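Local coordinates for GGDEF family protein (Vibrio cholerae, PDB 5GZS) that is a diguanylate cyclase, here its periplasmic portion with two solute-binding-like modules, one of them holding arginine, and probably senses that ligand to control cyclic di-GMP synthesis, at residues Ala210-Leu220 against Thr425-Met436. Residues are numbered along the deposited sequence; the frame is centred on the assembly and turned at random.
Sequences ALRQSVVESGL and TLAPLFSRAIKM
An antiparallel helix pair forms where Leu-211, Ser-214, Ser-218 and Leu-220 meet Thr-425, Leu-429, Arg-432 and Met-436. It lays the end of helix 189-218, which leads into the second solute-binding-like module, against helix 421-435 of that module. The axes of 210-218 and 425-435 approach to 10.9 Å, with directions 174° apart. Leu-211 and Arg-432 side chains run alongside each other, pointing opposite ways. Leu-211 CD1 lies over one face of the Arg-432 guanidinium, toward its rim, 3.7 Å from NE. A bend at chi3 (60°) turns this guanidinium toward helix 210-218, where NH1 gives a hydrogen bond of 3.0 Å to Ser-214 OG. The bond is not straight, at 136°, and the hydroxyl is tilted from the guanidinium plane. The other branch of Leu-211, CD2, packs 3.6 Å from CE of selenomethionine Met-436. At the far end, Leu-220 and Leu-429 meet tip to tip, CD2 to CD1 at 4.0 Å. Leu-220 CD2 lies 3.8 Å from Leu-426 CD2, the side chains crossing at about a right angle. Thr-425 CG2 rests 3.7 Å from Ser-218 CB. Ser-218 OG accepts from the Leu-220 amide in an ST turn across Gly-219, whose phi is positive. Leu-260 packs on Leu-211 and Leu-262 on Leu-220. The four leucines supply about half the buried surface. Ser-214 gives Arg-432 a polar partner but would not balance its charge; Asp-153 offers a long, weak ion pair.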
loop_
_atom_site.group_PDB
_atom_site.type_symbol
_atom_site.label_atom_id
_atom_site.label_comp_id
_atom_site.label_asym_id
_atom_site.label_seq_id
_atom_site.Cartn_x
_atom_site.Cartn_y
_atom_site.Cartn_z
ATOM N N ALA A 210 -1.707 -12.367 29.719
ATOM C CA ALA A 210 -2.955 -12.825 29.089
ATOM C C ALA A 210 -2.603 -13.958 28.128
ATOM O O ALA A 210 -3.202 -15.025 28.181
ATOM C CB ALA A 210 -3.659 -11.705 28.371
ATOM N N LEU A 211 -1.577 -13.724 27.306
ATOM C CA LEU A 211 -1.121 -14.693 26.342
ATOM C C LEU A 211 -0.664 -15.972 27.044
ATOM O O LEU A 211 -1.045 -17.081 26.659
ATOM C CB LEU A 211 0.024 -14.122 25.481
ATOM C CG LEU A 211 0.593 -15.146 24.485
ATOM C CD1 LEU A 211 -0.522 -15.795 23.682
ATOM C CD2 LEU A 211 1.604 -14.539 23.535
ATOM N N ARG A 212 0.149 -15.835 28.080
ATOM C CA ARG A 212 0.639 -17.026 28.748
ATOM C C ARG A 212 -0.485 -17.799 29.436
ATOM O O ARG A 212 -0.461 -19.037 29.504
ATOM C CB ARG A 212 1.747 -16.645 29.701
ATOM C CG ARG A 212 2.962 -16.241 28.878
ATOM C CD ARG A 212 4.075 -15.601 29.683
ATOM N NE ARG A 212 5.000 -14.979 28.743
ATOM C CZ ARG A 212 6.042 -14.235 29.088
ATOM N NH1 ARG A 212 6.307 -14.026 30.368
ATOM N NH2 ARG A 212 6.824 -13.707 28.147
ATOM N N GLN A 213 -1.511 -17.094 29.877
ATOM C CA GLN A 213 -2.631 -17.780 30.484
ATOM C C GLN A 213 -3.337 -18.614 29.430
ATOM O O GLN A 213 -3.959 -19.635 29.739
ATOM C CB GLN A 213 -3.601 -16.797 31.148
ATOM C CG GLN A 213 -4.381 -17.431 32.286
ATOM C CD GLN A 213 -3.524 -18.361 33.172
ATOM O OE1 GLN A 213 -2.371 -18.058 33.512
ATOM N NE2 GLN A 213 -4.101 -19.490 33.557
ATOM N N SER A 214 -3.225 -18.187 28.182
ATOM C CA SER A 214 -3.862 -18.916 27.103
ATOM C C SER A 214 -3.132 -20.216 26.836
ATOM O O SER A 214 -3.764 -21.237 26.493
ATOM C CB SER A 214 -3.910 -18.075 25.831
ATOM O OG SER A 214 -4.952 -17.133 25.906
ATOM N N VAL A 215 -1.804 -20.161 26.969
ATOM C CA VAL A 215 -0.971 -21.347 26.802
ATOM C C VAL A 215 -1.398 -22.400 27.816
ATOM O O VAL A 215 -1.701 -23.537 27.451
ATOM C CB VAL A 215 0.520 -21.033 26.981
ATOM C CG1 VAL A 215 1.352 -22.317 26.999
ATOM C CG2 VAL A 215 0.997 -20.061 25.909
ATOM N N VAL A 216 -1.442 -21.985 29.083
ATOM C CA VAL A 216 -1.877 -22.834 30.195
ATOM C C VAL A 216 -3.280 -23.367 29.957
ATOM O O VAL A 216 -3.511 -24.585 30.062
ATOM C CB VAL A 216 -1.842 -22.077 31.557
ATOM C CG1 VAL A 216 -2.610 -22.834 32.612
ATOM C CG2 VAL A 216 -0.394 -21.824 32.006
ATOM N N GLU A 217 -4.218 -22.480 29.614
ATOM C CA GLU A 217 -5.575 -22.935 29.276
ATOM C C GLU A 217 -5.599 -23.905 28.100
ATOM O O GLU A 217 -6.549 -24.664 27.957
ATOM C CB GLU A 217 -6.502 -21.764 28.964
ATOM C CG GLU A 217 -6.928 -20.982 30.185
ATOM C CD GLU A 217 -7.765 -19.770 29.837
ATOM O OE1 GLU A 217 -8.170 -19.635 28.658
ATOM O OE2 GLU A 217 -8.022 -18.954 30.747
ATOM N N SER A 218 -4.568 -23.896 27.260
ATOM C CA SER A 218 -4.575 -24.767 26.093
ATOM C C SER A 218 -4.247 -26.172 26.549
ATOM O O SER A 218 -4.612 -27.160 25.916
ATOM C CB SER A 218 -3.564 -24.307 25.041
ATOM O OG SER A 218 -2.261 -24.764 25.362
ATOM N N GLY A 219 -3.527 -26.258 27.657
ATOM C CA GLY A 219 -3.258 -27.562 28.224
ATOM C C GLY A 219 -2.199 -28.300 27.455
ATOM O O GLY A 219 -2.147 -29.518 27.490
ATOM N N LEU A 220 -1.368 -27.567 26.733
ATOM C CA LEU A 220 -0.290 -28.215 26.020
ATOM C C LEU A 220 0.866 -28.393 27.004
ATOM O O LEU A 220 0.995 -27.650 27.965
ATOM C CB LEU A 220 0.126 -27.414 24.768
ATOM C CG LEU A 220 0.943 -26.137 24.948
ATOM C CD1 LEU A 220 2.417 -26.463 25.081
ATOM C CD2 LEU A 220 0.705 -25.185 23.786
ATOM N N THR A 425 -2.925 -26.413 17.958
ATOM C CA THR A 425 -3.020 -25.527 19.101
ATOM C C THR A 425 -1.900 -24.510 19.005
ATOM O O THR A 425 -2.077 -23.339 19.349
ATOM C CB THR A 425 -2.944 -26.302 20.448
ATOM O OG1 THR A 425 -4.178 -26.988 20.675
ATOM C CG2 THR A 425 -2.703 -25.359 21.612
ATOM N N LEU A 426 -0.740 -24.946 18.521
ATOM C CA LEU A 426 0.398 -24.038 18.475
ATOM C C LEU A 426 0.135 -22.868 17.529
ATOM O O LEU A 426 0.334 -21.726 17.909
ATOM C CB LEU A 426 1.674 -24.774 18.060
ATOM C CG LEU A 426 2.266 -25.614 19.193
ATOM C CD1 LEU A 426 3.526 -26.375 18.726
ATOM C CD2 LEU A 426 2.511 -24.776 20.473
ATOM N N ALA A 427 -0.319 -23.160 16.312
ATOM C CA ALA A 427 -0.386 -22.159 15.246
ATOM C C ALA A 427 -1.155 -20.868 15.620
ATOM O O ALA A 427 -0.624 -19.784 15.408
ATOM C CB ALA A 427 -0.978 -22.793 13.960
ATOM N N PRO A 428 -2.385 -20.968 16.185
ATOM C CA PRO A 428 -3.072 -19.730 16.607
ATOM C C PRO A 428 -2.341 -18.990 17.700
ATOM O O PRO A 428 -2.343 -17.760 17.695
ATOM C CB PRO A 428 -4.420 -20.217 17.143
ATOM C CG PRO A 428 -4.631 -21.517 16.480
ATOM C CD PRO A 428 -3.266 -22.142 16.335
ATOM N N LEU A 429 -1.738 -19.731 18.624
ATOM C CA LEU A 429 -0.936 -19.128 19.679
ATOM C C LEU A 429 0.245 -18.381 19.081
ATOM O O LEU A 429 0.536 -17.245 19.479
ATOM C CB LEU A 429 -0.459 -20.189 20.669
ATOM C CG LEU A 429 -1.620 -20.781 21.460
ATOM C CD1 LEU A 429 -1.221 -22.059 22.190
ATOM C CD2 LEU A 429 -2.161 -19.704 22.424
ATOM N N PHE A 430 0.921 -18.998 18.115
ATOM C CA PHE A 430 2.072 -18.339 17.507
ATOM C C PHE A 430 1.619 -17.076 16.756
ATOM O O PHE A 430 2.337 -16.084 16.731
ATOM C CB PHE A 430 2.849 -19.303 16.588
ATOM C CG PHE A 430 3.981 -20.044 17.299
ATOM C CD1 PHE A 430 3.736 -21.204 18.022
ATOM C CD2 PHE A 430 5.268 -19.563 17.265
ATOM C CE1 PHE A 430 4.766 -21.872 18.684
ATOM C CE2 PHE A 430 6.308 -20.219 17.926
ATOM C CZ PHE A 430 6.059 -21.380 18.635
ATOM N N SER A 431 0.418 -17.082 16.182
ATOM C CA SER A 431 -0.082 -15.853 15.563
ATOM C C SER A 431 -0.092 -14.667 16.553
ATOM O O SER A 431 0.421 -13.577 16.245
ATOM C CB SER A 431 -1.468 -16.082 14.994
ATOM O OG SER A 431 -1.413 -16.997 13.917
ATOM N N ARG A 432 -0.636 -14.881 17.749
ATOM C CA ARG A 432 -0.622 -13.833 18.768
ATOM C C ARG A 432 0.786 -13.432 19.149
ATOM O O ARG A 432 1.082 -12.246 19.225
ATOM C CB ARG A 432 -1.384 -14.275 20.006
ATOM C CG ARG A 432 -2.853 -14.528 19.739
ATOM C CD ARG A 432 -3.541 -15.073 20.979
ATOM N NE ARG A 432 -3.464 -14.155 22.115
ATOM C CZ ARG A 432 -4.053 -14.396 23.279
ATOM N NH1 ARG A 432 -4.750 -15.517 23.437
ATOM N NH2 ARG A 432 -3.948 -13.533 24.279
ATOM N N ALA A 433 1.668 -14.398 19.388
ATOM C CA ALA A 433 3.022 -14.034 19.806
ATOM C C ALA A 433 3.688 -13.138 18.759
ATOM O O ALA A 433 4.367 -12.164 19.092
ATOM C CB ALA A 433 3.872 -15.274 20.057
ATOM N N ILE A 434 3.476 -13.472 17.492
ATOM C CA ILE A 434 3.982 -12.674 16.386
ATOM C C ILE A 434 3.383 -11.252 16.350
ATOM O O ILE A 434 4.127 -10.285 16.128
ATOM C CB ILE A 434 3.709 -13.372 15.060
ATOM C CG1 ILE A 434 4.705 -14.517 14.854
ATOM C CG2 ILE A 434 3.785 -12.379 13.913
ATOM C CD1 ILE A 434 4.286 -15.473 13.728
ATOM N N LYS A 435 2.067 -11.116 16.576
ATOM C CA LYS A 435 1.450 -9.780 16.648
ATOM C C LYS A 435 2.151 -8.881 17.650
ATOM O O LYS A 435 2.576 -7.771 17.304
ATOM C CB LYS A 435 -0.032 -9.852 16.988
ATOM C CG LYS A 435 -0.849 -10.364 15.829
ATOM C CD LYS A 435 -2.327 -10.297 16.062
ATOM C CE LYS A 435 -2.997 -11.354 15.203
ATOM N NZ LYS A 435 -4.397 -11.027 14.794
HETATM N N MSE A 436 2.296 -9.381 18.871
HETATM C CA MSE A 436 2.927 -8.636 19.933
HETATM C C MSE A 436 4.377 -8.374 19.648
HETATM O O MSE A 436 4.997 -7.617 20.426
HETATM C CB MSE A 436 2.810 -9.424 21.233
HETATM C CG MSE A 436 1.452 -9.201 21.888
HETATM SE SE MSE A 436 1.345 -10.246 23.554
HETATM C CE MSE A 436 -0.143 -11.430 23.039
#